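Local coordinates for protein fatty acid synthase 1, isoform A (Drosophila melanogaster, PDB 6FN6) that probably catalyses de novo synthesis of long-chain saturated fatty acids with NADPH, this chain holding the dehydratase, enoyl reductase and ketoreductase region of the multifunctional enzyme, at residues A[126-137]-A[961-971]; A[668-676]-A[844-855]. All coordinates share one frame; numbering follows the deposited sequence.

Contact 1 (A[126-137]-A[961-971]); sequences AKELGTNDVYKE and KTGYQGLMIRR
Asp133 and Glu137 of the dehydratase region meet Gly963, Tyr964 and Arg971 of the ketoreductase domain in a largely polar interdomain contact, a helix and the extended segment leading into it against the start of a second helix. The segments of helices 131-137 and 963-971 approach to 9.2 Å at 50°. Asp133 OD2 takes a nearly straight bond from Gly130 N (2.9 Å) and a weak one from Gly963 N (3.0 Å). Were Asp133 an alanine, Gly130 N would probably lose its well-aligned acceptor and the weak tie to Gly963 N would go with it. Gly963 lies so close to Leu129 and Glu128 O that a CB would clash, and Lys127 NZ bonds Lys961 O. Lys136, extended with CG anti to its backbone N (chi1 166°), lays CE over one Tyr964 face in a CH-pi contact, while Glu137 OE1 lies at the ring edge. In the Glu137 salt bridge, its carboxylate turned 65° from the guanidinium, Arg971 NH1 meets OE1 from above the carboxylate plane (3.1 Å); the NH2 to OE2 bond is weak. Arg141 and Arg188 also pair with Glu137. Beyond, Tyr964 OH reaches Glu939 on helix 935-946, Leu129 pairs with Ser155 of strand 152-155, and Val134 packs on helix 170-183.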
loop_
_atom_site.group_PDB
_atom_site.type_symbol
_atom_site.label_atom_id
_atom_site.label_comp_id
_atom_site.label_asym_id
_atom_site.label_seq_id
_atom_site.Cartn_x
_atom_site.Cartn_y
_atom_site.Cartn_z
ATOM N N ALA A 126 7.370 4.176 -42.982
ATOM C CA ALA A 126 8.185 3.160 -43.635
ATOM C C ALA A 126 7.284 2.002 -44.050
ATOM O O ALA A 126 6.122 1.945 -43.651
ATOM C CB ALA A 126 9.297 2.685 -42.717
ATOM N N LYS A 127 7.819 1.082 -44.847
ATOM C CA LYS A 127 7.027 -0.042 -45.334
ATOM C C LYS A 127 6.454 -0.828 -44.162
ATOM O O LYS A 127 7.069 -0.912 -43.102
ATOM C CB LYS A 127 7.873 -0.958 -46.226
ATOM C CG LYS A 127 7.072 -2.077 -46.885
ATOM C CD LYS A 127 7.833 -2.755 -48.018
ATOM C CE LYS A 127 6.911 -3.649 -48.832
ATOM N NZ LYS A 127 7.541 -4.098 -50.100
ATOM N N GLU A 128 5.265 -1.392 -44.356
ATOM C CA GLU A 128 4.639 -2.212 -43.328
ATOM C C GLU A 128 5.386 -3.529 -43.196
ATOM O O GLU A 128 6.088 -3.955 -44.116
ATOM C CB GLU A 128 3.161 -2.466 -43.647
ATOM C CG GLU A 128 2.898 -3.551 -44.687
ATOM C CD GLU A 128 1.422 -3.882 -44.819
ATOM O OE1 GLU A 128 1.096 -4.937 -45.408
ATOM O OE2 GLU A 128 0.586 -3.092 -44.322
ATOM N N LEU A 129 5.234 -4.169 -42.045
ATOM C CA LEU A 129 5.883 -5.444 -41.796
ATOM C C LEU A 129 4.944 -6.586 -42.156
ATOM O O LEU A 129 3.755 -6.551 -41.836
ATOM C CB LEU A 129 6.309 -5.560 -40.330
ATOM C CG LEU A 129 7.176 -4.434 -39.765
ATOM C CD1 LEU A 129 7.327 -4.579 -38.253
ATOM C CD2 LEU A 129 8.533 -4.426 -40.430
ATOM N N GLY A 130 5.480 -7.590 -42.841
ATOM C CA GLY A 130 4.747 -8.814 -43.093
ATOM C C GLY A 130 4.939 -9.793 -41.954
ATOM O O GLY A 130 5.704 -9.533 -41.027
ATOM N N THR A 131 4.256 -10.929 -42.027
ATOM C CA THR A 131 4.370 -11.941 -40.987
ATOM C C THR A 131 5.824 -12.367 -40.789
ATOM O O THR A 131 6.277 -12.528 -39.660
ATOM C CB THR A 131 3.508 -13.183 -41.308
ATOM O OG1 THR A 131 3.750 -14.200 -40.332
ATOM C CG2 THR A 131 3.819 -13.731 -42.702
ATOM N N ASN A 132 6.562 -12.517 -41.883
ATOM C CA ASN A 132 7.952 -12.956 -41.802
ATOM C C ASN A 132 8.861 -11.848 -41.276
ATOM O O ASN A 132 9.815 -12.116 -40.547
ATOM C CB ASN A 132 8.439 -13.435 -43.171
ATOM C CG ASN A 132 7.794 -14.741 -43.592
ATOM O OD1 ASN A 132 7.561 -15.628 -42.767
ATOM N ND2 ASN A 132 7.500 -14.869 -44.882
ATOM N N ASP A 133 8.565 -10.606 -41.648
ATOM C CA ASP A 133 9.313 -9.461 -41.135
ATOM C C ASP A 133 9.173 -9.367 -39.622
ATOM O O ASP A 133 10.156 -9.193 -38.905
ATOM C CB ASP A 133 8.830 -8.157 -41.776
ATOM C CG ASP A 133 9.031 -8.132 -43.273
ATOM O OD1 ASP A 133 10.056 -8.669 -43.746
ATOM O OD2 ASP A 133 8.166 -7.569 -43.976
ATOM N N VAL A 134 7.937 -9.473 -39.148
ATOM C CA VAL A 134 7.635 -9.353 -37.729
ATOM C C VAL A 134 8.411 -10.378 -36.914
ATOM O O VAL A 134 9.027 -10.039 -35.907
ATOM C CB VAL A 134 6.121 -9.491 -37.481
ATOM C CG1 VAL A 134 5.826 -9.710 -35.999
ATOM C CG2 VAL A 134 5.388 -8.273 -38.001
ATOM N N TYR A 135 8.367 -11.634 -37.336
ATOM C CA TYR A 135 8.912 -12.709 -36.522
ATOM C C TYR A 135 10.417 -12.870 -36.727
ATOM O O TYR A 135 11.088 -13.531 -35.934
ATOM C CB TYR A 135 8.165 -14.013 -36.808
ATOM C CG TYR A 135 6.779 -13.994 -36.203
ATOM C CD1 TYR A 135 6.595 -14.205 -34.843
ATOM C CD2 TYR A 135 5.661 -13.732 -36.981
ATOM C CE1 TYR A 135 5.336 -14.169 -34.279
ATOM C CE2 TYR A 135 4.400 -13.697 -36.428
ATOM C CZ TYR A 135 4.243 -13.911 -35.076
ATOM O OH TYR A 135 2.984 -13.882 -34.519
ATOM N N LYS A 136 10.950 -12.282 -37.791
ATOM C CA LYS A 136 12.395 -12.153 -37.912
ATOM C C LYS A 136 12.883 -11.191 -36.831
ATOM O O LYS A 136 13.867 -11.459 -36.141
ATOM C CB LYS A 136 12.804 -11.664 -39.303
ATOM C CG LYS A 136 14.243 -11.186 -39.367
ATOM C CD LYS A 136 14.729 -10.990 -40.791
ATOM C CE LYS A 136 16.225 -10.722 -40.799
ATOM N NZ LYS A 136 16.728 -10.304 -42.133
ATOM N N GLU A 137 12.183 -10.069 -36.696
ATOM C CA GLU A 137 12.490 -9.072 -35.675
ATOM C C GLU A 137 12.465 -9.707 -34.287
ATOM O O GLU A 137 13.400 -9.549 -33.501
ATOM C CB GLU A 137 11.491 -7.909 -35.750
ATOM C CG GLU A 137 11.493 -6.964 -34.549
ATOM C CD GLU A 137 12.814 -6.239 -34.379
ATOM O OE1 GLU A 137 13.617 -6.229 -35.337
ATOM O OE2 GLU A 137 13.049 -5.675 -33.289
ATOM N N LYS A 961 12.661 -4.204 -50.219
ATOM C CA LYS A 961 11.723 -5.257 -50.593
ATOM C C LYS A 961 10.913 -5.718 -49.388
ATOM O O LYS A 961 9.724 -6.011 -49.505
ATOM C CB LYS A 961 12.470 -6.450 -51.202
ATOM C CG LYS A 961 11.580 -7.648 -51.543
ATOM C CD LYS A 961 12.399 -8.861 -51.964
ATOM C CE LYS A 961 11.526 -10.103 -52.083
ATOM N NZ LYS A 961 12.329 -11.335 -52.315
ATOM N N THR A 962 11.565 -5.791 -48.231
ATOM C CA THR A 962 10.918 -6.276 -47.017
ATOM C C THR A 962 10.685 -5.158 -46.006
ATOM O O THR A 962 11.430 -4.177 -45.962
ATOM C CB THR A 962 11.753 -7.387 -46.340
ATOM O OG1 THR A 962 12.902 -6.810 -45.704
ATOM C CG2 THR A 962 12.203 -8.428 -47.356
ATOM N N GLY A 963 9.636 -5.316 -45.202
ATOM C CA GLY A 963 9.336 -4.387 -44.128
ATOM C C GLY A 963 10.476 -4.306 -43.130
ATOM O O GLY A 963 10.770 -3.242 -42.586
ATOM N N TYR A 964 11.112 -5.443 -42.872
ATOM C CA TYR A 964 12.253 -5.482 -41.969
ATOM C C TYR A 964 13.360 -4.529 -42.431
ATOM O O TYR A 964 13.976 -3.839 -41.616
ATOM C CB TYR A 964 12.806 -6.901 -41.859
ATOM C CG TYR A 964 13.946 -7.007 -40.881
ATOM C CD1 TYR A 964 13.715 -6.985 -39.511
ATOM C CD2 TYR A 964 15.259 -7.102 -41.323
ATOM C CE1 TYR A 964 14.752 -7.073 -38.612
ATOM C CE2 TYR A 964 16.305 -7.188 -40.426
ATOM C CZ TYR A 964 16.045 -7.173 -39.072
ATOM O OH TYR A 964 17.079 -7.260 -38.172
ATOM N N GLN A 965 13.624 -4.512 -43.736
ATOM C CA GLN A 965 14.596 -3.589 -44.315
ATOM C C GLN A 965 14.212 -2.155 -43.981
ATOM O O GLN A 965 15.012 -1.399 -43.434
ATOM C CB GLN A 965 14.686 -3.774 -45.831
ATOM C CG GLN A 965 15.533 -4.957 -46.269
ATOM C CD GLN A 965 15.238 -5.385 -47.695
ATOM O OE1 GLN A 965 14.486 -4.726 -48.412
ATOM N NE2 GLN A 965 15.839 -6.491 -48.113
ATOM N N GLY A 966 12.986 -1.782 -44.337
ATOM C CA GLY A 966 12.486 -0.451 -44.051
ATOM C C GLY A 966 12.559 -0.126 -42.569
ATOM O O GLY A 966 12.812 1.017 -42.187
ATOM N N LEU A 967 12.336 -1.139 -41.735
ATOM C CA LEU A 967 12.399 -0.974 -40.288
ATOM C C LEU A 967 13.798 -0.564 -39.842
ATOM O O LEU A 967 13.966 0.413 -39.111
ATOM C CB LEU A 967 11.985 -2.271 -39.584
ATOM C CG LEU A 967 12.119 -2.310 -38.057
ATOM C CD1 LEU A 967 11.324 -1.185 -37.408
ATOM C CD2 LEU A 967 11.677 -3.662 -37.515
ATOM N N MET A 968 14.799 -1.314 -40.285
ATOM C CA MET A 968 16.179 -1.055 -39.894
ATOM C C MET A 968 16.636 0.319 -40.380
ATOM O O MET A 968 17.352 1.032 -39.675
ATOM C CB MET A 968 17.100 -2.145 -40.443
ATOM C CG MET A 968 16.894 -3.513 -39.798
ATOM S SD MET A 968 17.000 -3.503 -37.993
ATOM C CE MET A 968 18.628 -2.795 -37.742
ATOM N N ILE A 969 16.223 0.684 -41.587
ATOM C CA ILE A 969 16.594 1.973 -42.153
ATOM C C ILE A 969 15.960 3.073 -41.309
ATOM O O ILE A 969 16.607 4.071 -40.990
ATOM C CB ILE A 969 16.179 2.072 -43.641
ATOM C CG1 ILE A 969 16.949 1.037 -44.468
ATOM C CG2 ILE A 969 16.424 3.480 -44.186
ATOM C CD1 ILE A 969 16.424 0.849 -45.876
ATOM N N ARG A 970 14.694 2.886 -40.948
ATOM C CA ARG A 970 13.991 3.853 -40.115
ATOM C C ARG A 970 14.707 4.015 -38.776
ATOM O O ARG A 970 14.905 5.130 -38.296
ATOM C CB ARG A 970 12.537 3.427 -39.887
ATOM C CG ARG A 970 11.724 4.462 -39.126
ATOM C CD ARG A 970 10.259 4.079 -38.999
ATOM N NE ARG A 970 10.061 2.909 -38.147
ATOM C CZ ARG A 970 10.116 2.930 -36.820
ATOM N NH1 ARG A 970 10.395 4.058 -36.180
ATOM N NH2 ARG A 970 9.915 1.817 -36.128
ATOM N N ARG A 971 15.101 2.893 -38.181
ATOM C CA ARG A 971 15.789 2.914 -36.899
ATOM C C ARG A 971 17.145 3.613 -36.999
ATOM O O ARG A 971 17.524 4.371 -36.104
ATOM C CB ARG A 971 15.967 1.489 -36.373
ATOM C CG ARG A 971 14.669 0.830 -35.927
ATOM C CD ARG A 971 14.906 -0.577 -35.402
ATOM N NE ARG A 971 13.724 -1.122 -34.737
ATOM C CZ ARG A 971 13.518 -2.416 -34.508
ATOM N NH1 ARG A 971 14.413 -3.317 -34.888
ATOM N NH2 ARG A 971 12.410 -2.812 -33.895
HETATM O O HOH W 1 9.298 -0.938 -41.783
HETATM O O HOH W 2 14.797 -8.808 -44.626
#

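Contact 2 (A[668-676]-A[844-855]); sequences ASKRMMWQI and EEMQNQVVSLVA
Trp674 meets Val851 through both its indole nitrogen and its carbon rim. NE1 donates to Val851 O (3.2 Å), which lies in the plane of the ring at its edge, and the donor stands 18° from the carbonyl plane. That oxygen also accepts the helical bond from Ala855 N, so the indole is a second donor to a carbonyl already used within the helix. Further round the rim, CZ2 touches Val851 CG1 at 3.6 Å, and Val854 CG1 comes within 3.9 Å of CE2; the Ala855 methyl packs against CD1. The CG of Trp674 is anti to its carbonyl carbon (chi1 -53°), an orientation that carries the indole to the helix.

At the other end, Arg671 NE donates to Gln847 OE1 at 2.9 Å, nearly along the C=O axis, with the guanidinium and amide planes only 21° apart. Glu844 CG sits over the centre of one guanidinium face and Ser669 OG over the opposite one, toward the rim. Asn848 OD1 lies 3.5 Å from Arg671 CB. Between these ends, the Met672 CE methyl reaches the Gln847 amide, and Met672 CG meets Val851 CG1.

In the second shell, Gln847 NE2 donates to Val839 O, consistent with holding the amide turned so that its oxygen faces Arg671. The contact probably lies in the enoyl reductase, joining its strands 652-656 and 673-675, paired through Trp674 and Met654, to a helix of the Rossmann-type part, consistent with a medium-chain dehydrogenase fold. Helix 689-702 touches the indole with Pro689 and Ser693, and Met846 and Leu853 of helix 844-860 pack on its Val701 and Val700.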
loop_
_atom_site.group_PDB
_atom_site.type_symbol
_atom_site.label_atom_id
_atom_site.label_comp_id
_atom_site.label_asym_id
_atom_site.label_seq_id
_atom_site.Cartn_x
_atom_site.Cartn_y
_atom_site.Cartn_z
ATOM N N ALA A 668 31.981 15.524 -17.817
ATOM C CA ALA A 668 31.117 15.896 -16.701
ATOM C C ALA A 668 30.419 17.232 -16.948
ATOM O O ALA A 668 30.931 18.089 -17.668
ATOM C CB ALA A 668 31.925 15.956 -15.413
ATOM N N SER A 669 29.239 17.394 -16.354
ATOM C CA SER A 669 28.481 18.639 -16.445
ATOM C C SER A 669 28.917 19.631 -15.365
ATOM O O SER A 669 28.996 19.273 -14.189
ATOM C CB SER A 669 26.983 18.357 -16.324
ATOM O OG SER A 669 26.243 19.563 -16.240
ATOM N N LYS A 670 29.194 20.871 -15.761
ATOM C CA LYS A 670 29.705 21.871 -14.824
ATOM C C LYS A 670 28.728 22.103 -13.681
ATOM O O LYS A 670 29.138 22.356 -12.548
ATOM C CB LYS A 670 29.974 23.201 -15.528
ATOM C CG LYS A 670 30.946 23.124 -16.695
ATOM C CD LYS A 670 31.119 24.489 -17.346
ATOM C CE LYS A 670 31.926 24.410 -18.634
ATOM N NZ LYS A 670 33.361 24.093 -18.389
ATOM N N ARG A 671 27.436 22.013 -13.976
ATOM C CA ARG A 671 26.421 22.210 -12.952
ATOM C C ARG A 671 26.627 21.215 -11.820
ATOM O O ARG A 671 26.444 21.549 -10.650
ATOM C CB ARG A 671 25.016 22.066 -13.535
ATOM C CG ARG A 671 24.680 23.094 -14.604
ATOM C CD ARG A 671 23.226 22.983 -15.024
ATOM N NE ARG A 671 22.940 21.717 -15.694
ATOM C CZ ARG A 671 22.924 21.545 -17.014
ATOM N NH1 ARG A 671 23.179 22.558 -17.835
ATOM N NH2 ARG A 671 22.650 20.349 -17.517
ATOM N N MET A 672 27.006 19.990 -12.173
ATOM C CA MET A 672 27.229 18.956 -11.174
ATOM C C MET A 672 28.719 18.678 -10.975
ATOM O O MET A 672 29.190 17.561 -11.188
ATOM C CB MET A 672 26.489 17.674 -11.573
ATOM C CG MET A 672 24.989 17.734 -11.297
ATOM S SD MET A 672 24.022 16.501 -12.189
ATOM C CE MET A 672 24.048 17.168 -13.852
ATOM N N MET A 673 29.449 19.705 -10.550
ATOM C CA MET A 673 30.860 19.563 -10.199
ATOM C C MET A 673 31.237 20.456 -9.021
ATOM O O MET A 673 30.740 21.573 -8.881
ATOM C CB MET A 673 31.788 19.880 -11.379
ATOM C CG MET A 673 31.819 18.817 -12.459
ATOM S SD MET A 673 33.247 18.980 -13.559
ATOM C CE MET A 673 32.819 20.395 -14.554
ATOM N N TRP A 674 32.124 19.943 -8.176
ATOM C CA TRP A 674 32.664 20.704 -7.059
ATOM C C TRP A 674 34.182 20.734 -7.201
ATOM O O TRP A 674 34.786 19.744 -7.609
ATOM C CB TRP A 674 32.278 20.075 -5.719
ATOM C CG TRP A 674 30.815 19.829 -5.538
ATOM C CD1 TRP A 674 29.925 20.618 -4.868
ATOM C CD2 TRP A 674 30.071 18.702 -6.017
ATOM N NE1 TRP A 674 28.671 20.055 -4.906
ATOM C CE2 TRP A 674 28.735 18.877 -5.605
ATOM C CE3 TRP A 674 30.406 17.563 -6.755
ATOM C CZ2 TRP A 674 27.735 17.957 -5.909
ATOM C CZ3 TRP A 674 29.411 16.651 -7.055
ATOM C CH2 TRP A 674 28.092 16.854 -6.633
ATOM N N GLN A 675 34.803 21.861 -6.873
ATOM C CA GLN A 675 36.260 21.921 -6.846
ATOM C C GLN A 675 36.748 21.383 -5.509
ATOM O O GLN A 675 36.348 21.869 -4.452
ATOM C CB GLN A 675 36.769 23.345 -7.077
ATOM C CG GLN A 675 36.602 23.831 -8.508
ATOM C CD GLN A 675 37.647 24.860 -8.907
ATOM O OE1 GLN A 675 38.732 24.917 -8.328
ATOM N NE2 GLN A 675 37.327 25.670 -9.909
ATOM N N ILE A 676 37.608 20.371 -5.565
ATOM C CA ILE A 676 38.071 19.702 -4.359
ATOM C C ILE A 676 38.737 20.727 -3.441
ATOM O O ILE A 676 39.556 21.527 -3.895
ATOM C CB ILE A 676 39.036 18.548 -4.690
ATOM C CG1 ILE A 676 38.381 17.561 -5.663
ATOM C CG2 ILE A 676 39.457 17.826 -3.409
ATOM C CD1 ILE A 676 39.307 16.462 -6.158
ATOM N N GLU A 844 17.184 21.690 -14.747
ATOM C CA GLU A 844 18.503 22.194 -14.374
ATOM C C GLU A 844 18.547 22.808 -12.975
ATOM O O GLU A 844 19.479 22.555 -12.212
ATOM C CB GLU A 844 18.972 23.234 -15.395
ATOM C CG GLU A 844 19.318 22.654 -16.761
ATOM C CD GLU A 844 18.091 22.283 -17.573
ATOM O OE1 GLU A 844 16.962 22.574 -17.121
ATOM O OE2 GLU A 844 18.257 21.697 -18.665
ATOM N N GLU A 845 17.546 23.616 -12.641
ATOM C CA GLU A 845 17.563 24.359 -11.383
ATOM C C GLU A 845 17.676 23.423 -10.185
ATOM O O GLU A 845 18.323 23.754 -9.190
ATOM C CB GLU A 845 16.313 25.227 -11.249
ATOM C CG GLU A 845 16.251 26.023 -9.949
ATOM C CD GLU A 845 17.503 26.851 -9.704
ATOM O OE1 GLU A 845 18.183 27.220 -10.687
ATOM O OE2 GLU A 845 17.811 27.129 -8.525
ATOM N N MET A 846 17.042 22.259 -10.282
ATOM C CA MET A 846 17.104 21.266 -9.215
ATOM C C MET A 846 18.538 20.771 -9.037
ATOM O O MET A 846 19.003 20.573 -7.913
ATOM C CB MET A 846 16.168 20.095 -9.517
ATOM C CG MET A 846 15.889 19.198 -8.327
ATOM S SD MET A 846 15.173 20.085 -6.927
ATOM C CE MET A 846 16.519 19.979 -5.753
ATOM N N GLN A 847 19.230 20.565 -10.155
ATOM C CA GLN A 847 20.628 20.148 -10.130
ATOM C C GLN A 847 21.498 21.198 -9.447
ATOM O O GLN A 847 22.384 20.871 -8.659
ATOM C CB GLN A 847 21.143 19.898 -11.549
ATOM C CG GLN A 847 20.480 18.736 -12.265
ATOM C CD GLN A 847 20.717 18.771 -13.762
ATOM O OE1 GLN A 847 21.388 19.667 -14.275
ATOM N NE2 GLN A 847 20.174 17.788 -14.471
ATOM N N ASN A 848 21.241 22.463 -9.754
ATOM C CA ASN A 848 22.037 23.555 -9.209
ATOM C C ASN A 848 21.791 23.743 -7.717
ATOM O O ASN A 848 22.685 24.166 -6.986
ATOM C CB ASN A 848 21.731 24.852 -9.957
ATOM C CG ASN A 848 22.312 24.867 -11.356
ATOM O OD1 ASN A 848 23.485 24.549 -11.557
ATOM N ND2 ASN A 848 21.489 25.224 -12.335
ATOM N N GLN A 849 20.581 23.435 -7.265
ATOM C CA GLN A 849 20.251 23.575 -5.853
ATOM C C GLN A 849 20.952 22.504 -5.018
ATOM O O GLN A 849 21.551 22.809 -3.986
ATOM C CB GLN A 849 18.738 23.511 -5.637
ATOM C CG GLN A 849 18.325 23.638 -4.177
ATOM C CD GLN A 849 18.781 24.952 -3.562
ATOM O OE1 GLN A 849 19.673 24.979 -2.714
ATOM N NE2 GLN A 849 18.172 26.050 -3.992
ATOM N N VAL A 850 20.874 21.252 -5.461
ATOM C CA VAL A 850 21.430 20.143 -4.691
ATOM C C VAL A 850 22.938 20.312 -4.537
ATOM O O VAL A 850 23.489 20.052 -3.467
ATOM C CB VAL A 850 21.094 18.772 -5.335
ATOM C CG1 VAL A 850 19.597 18.519 -5.305
ATOM C CG2 VAL A 850 21.611 18.692 -6.759
ATOM N N VAL A 851 23.607 20.749 -5.599
ATOM C CA VAL A 851 25.051 20.929 -5.548
ATOM C C VAL A 851 25.376 22.084 -4.606
ATOM O O VAL A 851 26.389 22.061 -3.908
ATOM C CB VAL A 851 25.646 21.162 -6.956
ATOM C CG1 VAL A 851 25.385 19.957 -7.846
ATOM C CG2 VAL A 851 25.080 22.423 -7.588
ATOM N N SER A 852 24.507 23.091 -4.583
ATOM C CA SER A 852 24.662 24.206 -3.655
ATOM C C SER A 852 24.593 23.692 -2.222
ATOM O O SER A 852 25.394 24.083 -1.373
ATOM C CB SER A 852 23.587 25.269 -3.889
ATOM O OG SER A 852 23.604 25.723 -5.230
ATOM N N LEU A 853 23.632 22.811 -1.963
ATOM C CA LEU A 853 23.475 22.220 -0.639
ATOM C C LEU A 853 24.740 21.468 -0.240
ATOM O O LEU A 853 25.244 21.630 0.872
ATOM C CB LEU A 853 22.270 21.276 -0.610
ATOM C CG LEU A 853 20.963 21.845 -0.052
ATOM C CD1 LEU A 853 20.599 23.155 -0.724
ATOM C CD2 LEU A 853 19.831 20.842 -0.200
ATOM N N VAL A 854 25.248 20.647 -1.153
ATOM C CA VAL A 854 26.472 19.901 -0.902
ATOM C C VAL A 854 27.627 20.880 -0.756
ATOM O O VAL A 854 28.461 20.740 0.136
ATOM C CB VAL A 854 26.748 18.879 -2.028
ATOM C CG1 VAL A 854 28.080 18.165 -1.805
ATOM C CG2 VAL A 854 25.615 17.871 -2.123
ATOM N N ALA A 855 27.658 21.885 -1.624
ATOM C CA ALA A 855 28.722 22.878 -1.597
ATOM C C ALA A 855 28.753 23.594 -0.248
ATOM O O ALA A 855 29.805 23.703 0.383
ATOM C CB ALA A 855 28.542 23.879 -2.728
#

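In the fold
Contacts 1 and 2 share no helix or strand, and their centres lie 45 Å apart. Both are partly buried, with exposed residues at their margins, but they join different levels of the architecture. Contact 1 ties the dehydratase region to the ketoreductase domain across 823 intervening residues; its polar contacts include carboxylates that meet a backbone amide and an arginine, beside a tyrosine ring under a lysine chain. Contact 2 joins segments separated by 167 residues, packing a strand and the turn before it against a helix of the zinc-binding-dehydrogenase-like part, consistent with the enoyl reductase. Its chemistry is more apolar, centred on an indole, with neutral acceptors for its two hydrogen bonds. Contact 2 also lies farther from the centre of the chain.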